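Local atomic coordinates of invertase/pectin methylesterase inhibitor family protein (Arabidopsis thaliana, PDB entry 1X91), a protein that inhibits pectin methylesterases, the enzymes that remove methyl esters from pectin in the plant cell wall, and is secreted into the apoplast. Residues 111-114 with 115-118; 77-80 with 81-84; 86-89 with 90-94; 134-137 with 138-142; 22-25 with 26-30. The protein carries 1 engineered substitution. One frame throughout, in Å; residues are numbered along the deposited sequence. Where two conformers were deposited one is given.

Contact 1: residues 111-114 with 115-118; sequences GADT and CLDD
The amide N-H groups of Cys115, Leu116, Asp117 and Asp118 donate to the carbonyls four residues back, Gly111 to Thr114, in an unbroken alpha-helical run that is straightest at Cys115 (N-H...O 170°) and most bent at Asp118 (140°). On the outer turn the carboxylate of Asp118 folds back over Thr114. With chi1 at -75° its CG stands beside its own backbone N, which brings it to 3.2 Å from Thr114 O, while OD2 lies 3.6 Å from the methyl CG2 of Thr114; the two side chains pass each other at a slant. The Thr114 hydroxyl is bonded to Asp110 O, and its methyl is the branch that meets Asp118. With a valine here the carboxylate is gone, and Thr114 O would probably lose the group folded over it, leaving a gap beside the threonine methyl. Two further carboxylates, of Asp113 and Asp117, run along the outer side, with 4.9 Å between their OD1 atoms in the conformer given; Asp113 is salt-bridged to Lys137, which would probably ease any repulsion. Inward, Leu116 sets its CG 3.6 Å from Ala112 O, and Cys115, with SG anti to its backbone N, forms the disulfide with Cys75. The turn therefore has one face in the core of a four-helix bundle, where the disulfide joins helix 98-119 to helix 66-94.

Contact 2: residues 77-80 with 81-84; sequences DEYE and SAIG
Ile83 packs against the carbonyl oxygen of Tyr79, one helical turn earlier. Its amide N-H bonds to Tyr79 O at 2.8 Å, and its side chain shelters the same atom: CG1 comes to 3.2 Å from Tyr79 O, and the terminal CD1 to 3.3 Å. This follows from chi1 of -74°, which puts CG1 beside the backbone N and bends the chain back along the helix. Next to it, the methyl of Ala82 touches the phenol obliquely, 4.3 Å from CD2 of Tyr79, and its N-H donates to Glu78 O. At the outer side Ser81 N reaches Asp77 O over a longer 3.2 Å. In the conformer given, a water completes this turn: it donates to Asp77 O at 2.8 Å and is hydrogen-bonded to Ser81 OG at 3.0 Å, so the same carbonyl takes both an amide and a water.

Beyond this first shell, the Tyr79 ring is set by the surrounding helices. Its hydroxyl bonds to Ser133 OG of helix 127-149, while Thr52 and Leu56 of helix 34-62 and Ala112 and Cys115 of helix 98-119 touch the tyrosine side chain. Ile83 rests on Gln46 and Ala49 of helix 34-62. The chemistry is thus divided around the helix: on the inner side a carbonyl is shielded by hydrocarbon and a buried phenol has its hydroxyl satisfied across the core, whereas on the outer side water supplements the backbone bonding.

Contact 3: residues 86-89 with 90-94; sequences LEEA and FEHLA
Backbone bonds come first: Phe90, Glu91, His92 and Leu93 donate their N-H groups to Leu86, Glu87, Glu88 and Ala89 in turn, the last at 2.9 Å and close to straight (168°). Aromatic C-H groups lie against two of the same acceptors. In the conformer given, Phe90 folds its ring back so that CD2 sits 3.0 Å from Leu86 O, approached obliquely, with Glu87 CA at the ring edge. His92 also turns a ring C-H to a carbonyl, but edge-on: chi1 of -69° puts CG beside the backbone N, which brings CD2 to 3.1 Å from Glu88 O, near the ring plane. Two waters bridge residues one turn apart. The first, from a backbone carbonyl to a carboxylate, donates to both Glu87 O and Glu91 OE2, at 2.8 and 2.7 Å, which uses both its hydrogens; the bend of Glu91 at chi2 brings the carboxylate back to meet it. The other donates to Glu88 OE1 and is also hydrogen-bonded to His92 NE2, 2.9 Å away, joining two atoms that are themselves 4.3 Å apart. The far nitrogen of the imidazole, ND1, has a weak bond to Asp97. Within the bundle this last part of helix 66-94 faces two neighbours: Phe90 packs on Lys39, Leu42 and Asp43 of helix 34-62, while Leu86, Ala89 and Leu93 meet Ala108, Val105 and Met101 of helix 98-119.

Contact 4: residues 134-137 with 138-142; sequences KTIK and NLCGI
Apolar touches join Thr135 to Leu139 and Ile136 to Cys140, each pair one turn apart. The methyl CG2 of Thr135 lies 3.9 Å from CD1 of Leu139, the two side chains running alongside in one direction; the threonine hydroxyl is turned back to Asn131 O. The CG2 branch of Ile136 meets SG of Cys140 at 4.1 Å. Ile136 and Cys140 face the core of the four-helix bundle, Ile136 packing on Thr52 and Ala112 and Cys140 on Val105 and Ala108, whereas Leu139 turns to Phe20 and Phe24 of helix 18-27. Among the backbone bonds, Cys140 N to Ile136 O is short and nearly straight (2.8 Å, 169°). Asn138 N donates to Lys134 O, and a chi1 of -72° folds the side-chain amide over that same oxygen, CG at 3.3 Å; ND2 is also near but poorly angled for a bond. With an alanine here the amide is gone, and Lys134 O would probably lose its cover while Asn17 and Phe20 were left facing a gap. Charge pairing belongs to Lys137, whose extended chain carries NZ to a salt bridge with Asp113 of helix 98-119.

Contact 5: residues 22-25 with 26-30; sequences LKFL and NTKFA
A Schellman motif closes helix 18-27, with Leu25 and Ala30 meeting across it. Phe29, at positive phi (33°), turns the chain so that Ala30 N reaches back to Leu25 O at 3.0 Å, in the carbonyl plane, and Phe29 N bonds to Asn26 O. The hydrophobic contact that often accompanies this motif is present too: the methyl of Ala30 sits 3.7 Å from CD2 of Leu25. Before the turn, two carbonyls are each gripped twice. Leu22 O accepts from Asn26 N and, at 2.7 Å, from Asn26 ND2, which comes from above the carbonyl plane on the opposite face. Lys23 O is held in the same manner by Thr27 N and Thr27 OG1, the hydroxyl lying 2.8 Å away because chi1 (-69°) sets it beside its own backbone N. On the bundle side, the aliphatic part of Lys28 passes aslant the Phe24 ring, CD 3.4 Å from CE1, and both residues also touch Ser44 of helix 34-62. The last turn thus supplements its amide bonds with side-chain donors, and this, together with the apolar closure, probably steadies the end of a helix in the N-terminal region, whose alpha-hairpin is required for inhibition.

How the contacts relate
From the N terminus the order is contact 5, then 2, 3, 1 and 4. Contacts 1 to 4 each join adjacent turns of one helix, and contact 5 joins the last turn of helix 18-27 to the residues that leave it; none closes a long loop, and they follow in series without nesting or crossing. Contacts 2 and 3 share helix 66-94, their centres 14 Å apart. Contact 1 touches contact 2, Cys115 against Tyr79, and also contact 4, while Tyr79 reaches Ile136, so contacts 1, 2 and 4 meet in the bundle core. Contact 5 leans on contact 4 through Phe24, linking helix 18-27 to the bundle; it lies across the chain's centre from contacts 1 and 2.

Contact 1: residues 111-114 with 115-118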
loop_
_atom_site.group_PDB
_atom_site.type_symbol
_atom_site.label_atom_id
_atom_site.label_comp_id
_atom_site.label_asym_id
_atom_site.label_seq_id
_atom_site.Cartn_x
_atom_site.Cartn_y
_atom_site.Cartn_z
ATOM N N GLY A 111 7.539 -3.492 -1.671
ATOM C CA GLY A 111 7.021 -4.230 -2.812
ATOM C C GLY A 111 6.434 -3.298 -3.835
ATOM O O GLY A 111 6.737 -3.431 -5.049
ATOM N N ALA A 112 5.588 -2.349 -3.426
ATOM C CA ALA A 112 5.045 -1.372 -4.340
ATOM C C ALA A 112 6.146 -0.521 -4.974
ATOM O O ALA A 112 6.105 -0.275 -6.177
ATOM C CB ALA A 112 3.991 -0.514 -3.677
ATOM N N ASP A 113 7.133 -0.104 -4.194
ATOM C CA ASP A 113 8.213 0.779 -4.658
ATOM C C ASP A 113 9.054 0.021 -5.680
ATOM O O ASP A 113 9.497 0.613 -6.700
ATOM C CB ASP A 113 9.087 1.205 -3.472
ATOM C CG ASP A 113 9.469 2.698 -3.475
ATOM O OD1 ASP A 113 9.172 3.441 -4.438
ATOM O OD2 ASP A 113 10.069 3.197 -2.475
ATOM N N THR A 114 9.255 -1.254 -5.433
ATOM C CA THR A 114 10.075 -2.105 -6.307
ATOM C C THR A 114 9.356 -2.308 -7.630
ATOM O O THR A 114 9.979 -2.188 -8.674
ATOM C CB THR A 114 10.352 -3.443 -5.682
ATOM O OG1 THR A 114 11.194 -3.306 -4.528
ATOM C CG2 THR A 114 11.121 -4.377 -6.670
ATOM N N CYS A 115 8.048 -2.562 -7.586
ATOM C CA CYS A 115 7.253 -2.589 -8.812
ATOM C C CYS A 115 7.428 -1.306 -9.614
ATOM O O CYS A 115 7.715 -1.350 -10.823
ATOM C CB CYS A 115 5.778 -2.874 -8.517
ATOM S SG CYS A 115 4.778 -2.895 -10.074
ATOM N N LEU A 116 7.339 -0.150 -8.961
ATOM C CA LEU A 116 7.514 1.124 -9.652
ATOM C C LEU A 116 8.896 1.203 -10.304
ATOM O O LEU A 116 9.040 1.629 -11.456
ATOM C CB LEU A 116 7.363 2.264 -8.679
ATOM C CG LEU A 116 5.937 2.589 -8.360
ATOM C CD1 LEU A 116 5.881 3.518 -7.164
ATOM C CD2 LEU A 116 5.257 3.181 -9.621
ATOM N N ASP A 117 9.925 0.770 -9.586
ATOM C CA ASP A 117 11.286 0.729 -10.145
ATOM C C ASP A 117 11.463 -0.335 -11.275
ATOM O O ASP A 117 12.266 -0.150 -12.194
ATOM C CB ASP A 117 12.307 0.492 -9.021
ATOM C CG ASP A 117 12.459 1.701 -8.081
ATOM O OD1 ASP A 117 12.025 2.820 -8.429
ATOM O OD2 ASP A 117 13.013 1.611 -6.962
ATOM N N ASP A 118 10.709 -1.429 -11.224
ATOM C CA ASP A 118 10.807 -2.484 -12.224
ATOM C C ASP A 118 10.198 -2.025 -13.553
ATOM O O ASP A 118 10.589 -2.579 -14.606
ATOM C CB ASP A 118 10.032 -3.739 -11.814
ATOM C CG ASP A 118 10.708 -4.578 -10.724
ATOM O OD1 ASP A 118 11.944 -4.637 -10.641
ATOM O OD2 ASP A 118 10.031 -5.313 -9.971
#

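Contact 2: residues 77-80 with 81-84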
loop_
_atom_site.group_PDB
_atom_site.type_symbol
_atom_site.label_atom_id
_atom_site.label_comp_id
_atom_site.label_asym_id
_atom_site.label_seq_id
_atom_site.Cartn_x
_atom_site.Cartn_y
_atom_site.Cartn_z
ATOM N N ASP A 77 5.400 -10.936 -8.451
ATOM C CA ASP A 77 6.117 -11.522 -7.327
ATOM C C ASP A 77 6.088 -10.543 -6.161
ATOM O O ASP A 77 5.861 -10.965 -5.022
ATOM C CB ASP A 77 7.534 -11.875 -7.716
ATOM C CG ASP A 77 7.608 -12.971 -8.763
ATOM O OD1 ASP A 77 6.623 -13.692 -8.987
ATOM O OD2 ASP A 77 8.635 -13.166 -9.405
ATOM N N GLU A 78 6.325 -9.265 -6.419
ATOM C CA GLU A 78 6.344 -8.258 -5.349
ATOM C C GLU A 78 4.971 -8.124 -4.714
ATOM O O GLU A 78 4.863 -7.967 -3.487
ATOM C CB GLU A 78 6.827 -6.904 -5.863
ATOM C CG GLU A 78 8.291 -6.923 -6.310
ATOM C CD GLU A 78 9.260 -7.206 -5.176
ATOM O OE1 GLU A 78 8.988 -6.816 -4.043
ATOM O OE2 GLU A 78 10.276 -7.895 -5.404
ATOM N N TYR A 79 3.910 -8.171 -5.518
ATOM C CA TYR A 79 2.571 -8.046 -5.006
ATOM C C TYR A 79 2.089 -9.282 -4.245
ATOM O O TYR A 79 1.345 -9.139 -3.274
ATOM C CB TYR A 79 1.568 -7.576 -6.079
ATOM C CG TYR A 79 1.581 -6.050 -6.175
ATOM C CD1 TYR A 79 2.161 -5.401 -7.262
ATOM C CD2 TYR A 79 1.236 -5.258 -5.075
ATOM C CE1 TYR A 79 2.224 -4.013 -7.327
ATOM C CE2 TYR A 79 1.325 -3.867 -5.129
ATOM C CZ TYR A 79 1.802 -3.262 -6.299
ATOM O OH TYR A 79 1.901 -1.885 -6.396
ATOM N N GLU A 80 2.474 -10.481 -4.703
ATOM C CA GLU A 80 2.157 -11.681 -3.955
ATOM C C GLU A 80 2.773 -11.578 -2.525
ATOM O O GLU A 80 2.115 -11.846 -1.540
ATOM C CB GLU A 80 2.590 -12.940 -4.687
ATOM C CG GLU A 80 1.786 -13.184 -5.966
ATOM C CD GLU A 80 2.210 -14.414 -6.722
ATOM O OE1 GLU A 80 3.389 -14.813 -6.609
ATOM O OE2 GLU A 80 1.346 -14.926 -7.459
ATOM N N SER A 81 3.998 -11.091 -2.469
ATOM C CA SER A 81 4.704 -10.924 -1.202
ATOM C C SER A 81 4.072 -9.795 -0.414
ATOM O O SER A 81 3.886 -9.906 0.801
ATOM C CB SER A 81 6.183 -10.645 -1.447
ATOM O OG SER A 81 6.837 -11.832 -1.881
ATOM N N ALA A 82 3.733 -8.710 -1.086
ATOM C CA ALA A 82 3.149 -7.584 -0.374
ATOM C C ALA A 82 1.813 -7.959 0.245
ATOM O O ALA A 82 1.500 -7.555 1.360
ATOM C CB ALA A 82 2.983 -6.403 -1.276
ATOM N N ILE A 83 1.015 -8.722 -0.487
ATOM C CA ILE A 83 -0.258 -9.186 0.011
ATOM C C ILE A 83 -0.070 -10.027 1.262
ATOM O O ILE A 83 -0.814 -9.854 2.209
ATOM C CB ILE A 83 -1.062 -9.931 -1.134
ATOM C CG1 ILE A 83 -1.585 -8.863 -2.084
ATOM C CG2 ILE A 83 -2.184 -10.746 -0.585
ATOM C CD1 ILE A 83 -1.930 -9.402 -3.443
ATOM N N GLY A 84 0.899 -10.943 1.269
ATOM C CA GLY A 84 1.221 -11.686 2.472
ATOM C C GLY A 84 1.648 -10.823 3.625
ATOM O O GLY A 84 1.269 -11.079 4.765
HETATM O O HOH W 1 6.380 -13.586 -4.327
#

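Contact 3: residues 86-89 with 90-94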
loop_
_atom_site.group_PDB
_atom_site.type_symbol
_atom_site.label_atom_id
_atom_site.label_comp_id
_atom_site.label_asym_id
_atom_site.label_seq_id
_atom_site.Cartn_x
_atom_site.Cartn_y
_atom_site.Cartn_z
ATOM N N LEU A 86 0.787 -7.725 4.086
ATOM C CA LEU A 86 -0.371 -6.996 4.633
ATOM C C LEU A 86 -1.288 -7.895 5.439
ATOM O O LEU A 86 -1.861 -7.466 6.437
ATOM C CB LEU A 86 -1.143 -6.270 3.525
ATOM C CG LEU A 86 -0.395 -5.165 2.821
ATOM C CD1 LEU A 86 -1.114 -4.833 1.481
ATOM C CD2 LEU A 86 -0.317 -3.907 3.660
ATOM N N GLU A 87 -1.351 -9.179 5.097
ATOM C CA GLU A 87 -2.098 -10.175 5.882
ATOM C C GLU A 87 -1.486 -10.247 7.287
ATOM O O GLU A 87 -2.209 -10.265 8.261
ATOM C CB GLU A 87 -2.124 -11.524 5.205
ATOM C CG GLU A 87 -2.981 -11.462 3.935
ATOM C CD GLU A 87 -3.014 -12.743 3.103
ATOM O OE1 GLU A 87 -2.049 -13.522 3.160
ATOM O OE2 GLU A 87 -4.014 -12.933 2.348
ATOM N N GLU A 88 -0.142 -10.296 7.355
ATOM C CA GLU A 88 0.544 -10.340 8.668
ATOM C C GLU A 88 0.346 -9.038 9.416
ATOM O O GLU A 88 0.155 -9.053 10.637
ATOM C CB GLU A 88 2.002 -10.632 8.454
ATOM C CG GLU A 88 2.288 -12.058 7.971
ATOM C CD GLU A 88 1.717 -13.104 8.866
ATOM O OE1 GLU A 88 1.820 -12.965 10.085
ATOM O OE2 GLU A 88 1.100 -14.066 8.347
ATOM N N ALA A 89 0.336 -7.935 8.692
ATOM C CA ALA A 89 0.124 -6.643 9.314
ATOM C C ALA A 89 -1.230 -6.655 10.044
ATOM O O ALA A 89 -1.353 -6.194 11.185
ATOM C CB ALA A 89 0.147 -5.544 8.277
ATOM N N PHE A 90 -2.251 -7.207 9.402
ATOM C CA PHE A 90 -3.568 -7.354 10.034
ATOM C C PHE A 90 -3.485 -8.207 11.311
ATOM O O PHE A 90 -4.106 -7.886 12.307
ATOM C CB PHE A 90 -4.575 -8.028 9.106
ATOM C CG PHE A 90 -5.230 -7.109 8.063
ATOM C CD1 PHE A 90 -6.267 -6.264 8.392
ATOM C CD2 PHE A 90 -4.879 -7.195 6.721
ATOM C CE1 PHE A 90 -6.945 -5.512 7.380
ATOM C CE2 PHE A 90 -5.509 -6.422 5.762
ATOM C CZ PHE A 90 -6.534 -5.574 6.117
ATOM N N GLU A 91 -2.783 -9.328 11.244
ATOM C CA GLU A 91 -2.645 -10.217 12.391
ATOM C C GLU A 91 -2.079 -9.519 13.564
ATOM O O GLU A 91 -2.582 -9.697 14.683
ATOM C CB GLU A 91 -1.805 -11.449 12.068
ATOM C CG GLU A 91 -2.311 -12.333 10.930
ATOM C CD GLU A 91 -3.503 -13.177 11.273
ATOM O OE1 GLU A 91 -3.500 -13.726 12.382
ATOM O OE2 GLU A 91 -4.403 -13.365 10.399
ATOM N N HIS A 92 -1.049 -8.700 13.322
ATOM C CA HIS A 92 -0.433 -7.963 14.444
ATOM C C HIS A 92 -1.295 -6.824 14.926
ATOM O O HIS A 92 -1.410 -6.593 16.145
ATOM C CB HIS A 92 0.994 -7.564 14.087
ATOM C CG HIS A 92 1.872 -8.768 14.010
ATOM N ND1 HIS A 92 2.446 -9.312 15.131
ATOM C CD2 HIS A 92 2.169 -9.614 12.991
ATOM C CE1 HIS A 92 3.090 -10.423 14.806
ATOM N NE2 HIS A 92 2.925 -10.632 13.514
ATOM N N LEU A 93 -1.940 -6.115 14.017
ATOM C CA LEU A 93 -2.922 -5.078 14.406
ATOM C C LEU A 93 -4.006 -5.621 15.327
ATOM O O LEU A 93 -4.331 -4.978 16.313
ATOM C CB LEU A 93 -3.560 -4.405 13.202
ATOM C CG LEU A 93 -4.588 -3.301 13.504
ATOM C CD1 LEU A 93 -3.988 -2.173 14.270
ATOM C CD2 LEU A 93 -5.260 -2.834 12.223
ATOM N N ALA A 94 -4.476 -6.825 15.072
ATOM C CA ALA A 94 -5.543 -7.486 15.840
ATOM C C ALA A 94 -5.069 -7.715 17.269
ATOM O O ALA A 94 -5.878 -7.772 18.186
ATOM C CB ALA A 94 -5.975 -8.774 15.216
HETATM O O HOH W 2 -4.472 -11.958 8.110
HETATM O O HOH W 3 4.164 -11.946 11.232
#

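Contact 4: residues 134-137 with 138-142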
loop_
_atom_site.group_PDB
_atom_site.type_symbol
_atom_site.label_atom_id
_atom_site.label_comp_id
_atom_site.label_asym_id
_atom_site.label_seq_id
_atom_site.Cartn_x
_atom_site.Cartn_y
_atom_site.Cartn_z
ATOM N N LYS A 134 1.688 3.616 -6.864
ATOM C CA LYS A 134 1.818 4.871 -6.135
ATOM C C LYS A 134 0.772 4.967 -5.014
ATOM O O LYS A 134 1.095 5.369 -3.899
ATOM C CB LYS A 134 1.680 6.069 -7.083
ATOM C CG LYS A 134 2.828 6.219 -7.996
ATOM C CD LYS A 134 2.626 7.423 -8.935
ATOM C CE LYS A 134 3.785 7.582 -9.886
ATOM N NZ LYS A 134 3.544 8.778 -10.749
ATOM N N THR A 135 -0.462 4.594 -5.281
ATOM C CA THR A 135 -1.548 4.622 -4.289
ATOM C C THR A 135 -1.208 3.706 -3.124
ATOM O O THR A 135 -1.370 4.066 -1.970
ATOM C CB THR A 135 -2.845 4.204 -4.944
ATOM O OG1 THR A 135 -3.242 5.293 -5.816
ATOM C CG2 THR A 135 -3.976 3.964 -3.932
ATOM N N ILE A 136 -0.694 2.520 -3.408
ATOM C CA ILE A 136 -0.369 1.605 -2.320
ATOM C C ILE A 136 0.803 2.125 -1.512
ATOM O O ILE A 136 0.793 2.000 -0.293
ATOM C CB ILE A 136 -0.132 0.170 -2.876
ATOM C CG1 ILE A 136 -1.447 -0.409 -3.327
ATOM C CG2 ILE A 136 0.568 -0.750 -1.857
ATOM C CD1 ILE A 136 -1.326 -1.550 -4.312
ATOM N N LYS A 137 1.813 2.704 -2.157
ATOM C CA LYS A 137 2.905 3.279 -1.443
ATOM C C LYS A 137 2.380 4.369 -0.475
ATOM O O LYS A 137 2.799 4.424 0.691
ATOM C CB LYS A 137 3.915 3.821 -2.445
ATOM C CG LYS A 137 5.057 4.490 -1.845
ATOM C CD LYS A 137 6.127 4.714 -2.967
ATOM C CE LYS A 137 7.217 5.522 -2.420
ATOM N NZ LYS A 137 8.166 5.902 -3.465
ATOM N N ASN A 138 1.490 5.202 -0.978
ATOM C CA ASN A 138 0.919 6.291 -0.159
ATOM C C ASN A 138 0.096 5.750 1.014
ATOM O O ASN A 138 0.200 6.247 2.164
ATOM C CB ASN A 138 0.058 7.175 -1.053
ATOM C CG ASN A 138 0.893 8.015 -2.009
ATOM O OD1 ASN A 138 2.055 8.305 -1.732
ATOM N ND2 ASN A 138 0.302 8.366 -3.160
ATOM N N LEU A 139 -0.745 4.748 0.760
ATOM C CA LEU A 139 -1.565 4.124 1.794
ATOM C C LEU A 139 -0.662 3.482 2.834
ATOM O O LEU A 139 -0.912 3.590 4.031
ATOM C CB LEU A 139 -2.540 3.088 1.214
ATOM C CG LEU A 139 -3.691 3.678 0.431
ATOM C CD1 LEU A 139 -4.349 2.578 -0.332
ATOM C CD2 LEU A 139 -4.703 4.304 1.402
ATOM N N CYS A 140 0.392 2.775 2.390
ATOM C CA CYS A 140 1.335 2.229 3.390
ATOM C C CYS A 140 1.960 3.326 4.226
ATOM O O CYS A 140 2.129 3.152 5.444
ATOM C CB CYS A 140 2.425 1.343 2.761
ATOM S SG CYS A 140 1.898 -0.205 2.014
ATOM N N GLY A 141 2.299 4.442 3.598
ATOM C CA GLY A 141 2.888 5.576 4.316
ATOM C C GLY A 141 1.954 6.087 5.403
ATOM O O GLY A 141 2.400 6.327 6.526
ATOM N N ILE A 142 0.656 6.164 5.114
ATOM C CA ILE A 142 -0.337 6.554 6.096
ATOM C C ILE A 142 -0.397 5.522 7.229
ATOM O O ILE A 142 -0.412 5.854 8.410
ATOM C CB ILE A 142 -1.736 6.768 5.443
ATOM C CG1 ILE A 142 -1.699 7.931 4.454
ATOM C CG2 ILE A 142 -2.773 7.021 6.527
ATOM C CD1 ILE A 142 -2.907 8.047 3.546
#

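Contact 5: residues 22-25 with 26-30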
loop_
_atom_site.group_PDB
_atom_site.type_symbol
_atom_site.label_atom_id
_atom_site.label_comp_id
_atom_site.label_asym_id
_atom_site.label_seq_id
_atom_site.Cartn_x
_atom_site.Cartn_y
_atom_site.Cartn_z
ATOM N N LEU A 22 -4.946 13.627 2.590
ATOM C CA LEU A 22 -6.113 14.448 2.877
ATOM C C LEU A 22 -7.343 13.952 2.138
ATOM O O LEU A 22 -8.409 13.864 2.700
ATOM C CB LEU A 22 -5.836 15.920 2.536
ATOM C CG LEU A 22 -4.762 16.579 3.400
ATOM C CD1 LEU A 22 -4.310 17.918 2.749
ATOM C CD2 LEU A 22 -5.189 16.816 4.878
ATOM N N LYS A 23 -7.197 13.619 0.866
ATOM C CA LYS A 23 -8.281 13.056 0.124
ATOM C C LYS A 23 -8.793 11.789 0.784
ATOM O O LYS A 23 -9.995 11.600 0.976
ATOM C CB LYS A 23 -7.841 12.805 -1.310
ATOM C CG LYS A 23 -8.890 12.144 -2.234
ATOM C CD LYS A 23 -8.345 11.826 -3.619
ATOM C CE LYS A 23 -8.520 12.924 -4.584
ATOM N NZ LYS A 23 -8.315 12.475 -6.018
ATOM N N PHE A 24 -7.866 10.905 1.109
ATOM C CA PHE A 24 -8.225 9.613 1.692
ATOM C C PHE A 24 -8.965 9.761 3.020
ATOM O O PHE A 24 -10.048 9.136 3.224
ATOM C CB PHE A 24 -6.950 8.768 1.818
ATOM C CG PHE A 24 -7.173 7.389 2.398
ATOM C CD1 PHE A 24 -7.824 6.427 1.661
ATOM C CD2 PHE A 24 -6.766 7.115 3.690
ATOM C CE1 PHE A 24 -8.030 5.131 2.190
ATOM C CE2 PHE A 24 -6.958 5.827 4.224
ATOM C CZ PHE A 24 -7.627 4.844 3.468
ATOM N N LEU A 25 -8.456 10.571 3.935
ATOM C CA LEU A 25 -9.073 10.632 5.254
ATOM C C LEU A 25 -10.401 11.374 5.217
ATOM O O LEU A 25 -11.326 11.034 5.970
ATOM C CB LEU A 25 -8.155 11.253 6.264
ATOM C CG LEU A 25 -6.813 10.528 6.475
ATOM C CD1 LEU A 25 -5.975 11.208 7.486
ATOM C CD2 LEU A 25 -7.043 9.071 6.908
ATOM N N ASN A 26 -10.513 12.376 4.351
ATOM C CA ASN A 26 -11.802 13.043 4.209
ATOM C C ASN A 26 -12.850 12.196 3.500
ATOM O O ASN A 26 -14.008 12.159 3.931
ATOM C CB ASN A 26 -11.653 14.385 3.527
ATOM C CG ASN A 26 -11.024 15.378 4.429
ATOM O OD1 ASN A 26 -11.670 15.865 5.372
ATOM N ND2 ASN A 26 -9.744 15.633 4.222
ATOM N N THR A 27 -12.441 11.513 2.434
ATOM C CA THR A 27 -13.380 10.730 1.617
ATOM C C THR A 27 -14.018 9.656 2.463
ATOM O O THR A 27 -15.212 9.318 2.259
ATOM C CB THR A 27 -12.663 10.111 0.384
ATOM O OG1 THR A 27 -12.308 11.145 -0.529
ATOM C CG2 THR A 27 -13.650 9.231 -0.449
ATOM N N LYS A 28 -13.247 9.124 3.409
ATOM C CA LYS A 28 -13.690 8.048 4.287
ATOM C C LYS A 28 -14.015 8.464 5.733
ATOM O O LYS A 28 -14.102 7.619 6.654
ATOM C CB LYS A 28 -12.658 6.919 4.253
ATOM C CG LYS A 28 -12.578 6.289 2.849
ATOM C CD LYS A 28 -11.342 5.464 2.606
ATOM C CE LYS A 28 -11.446 4.091 3.299
ATOM N NZ LYS A 28 -12.554 3.280 2.706
ATOM N N PHE A 29 -14.234 9.758 5.937
ATOM C CA PHE A 29 -14.529 10.296 7.243
ATOM C C PHE A 29 -13.810 9.532 8.333
ATOM O O PHE A 29 -14.408 8.818 9.135
ATOM C CB PHE A 29 -16.039 10.277 7.492
ATOM C CG PHE A 29 -16.439 11.182 8.597
ATOM C CD1 PHE A 29 -16.393 12.550 8.398
ATOM C CD2 PHE A 29 -16.798 10.694 9.835
ATOM C CE1 PHE A 29 -16.739 13.421 9.408
ATOM C CE2 PHE A 29 -17.161 11.558 10.857
ATOM C CZ PHE A 29 -17.108 12.933 10.653
ATOM N N ALA A 30 -12.508 9.683 8.333
ATOM C CA ALA A 30 -11.632 8.793 9.062
ATOM C C ALA A 30 -11.967 8.828 10.539
ATOM O O ALA A 30 -12.190 9.910 11.110
ATOM C CB ALA A 30 -10.205 9.215 8.835
#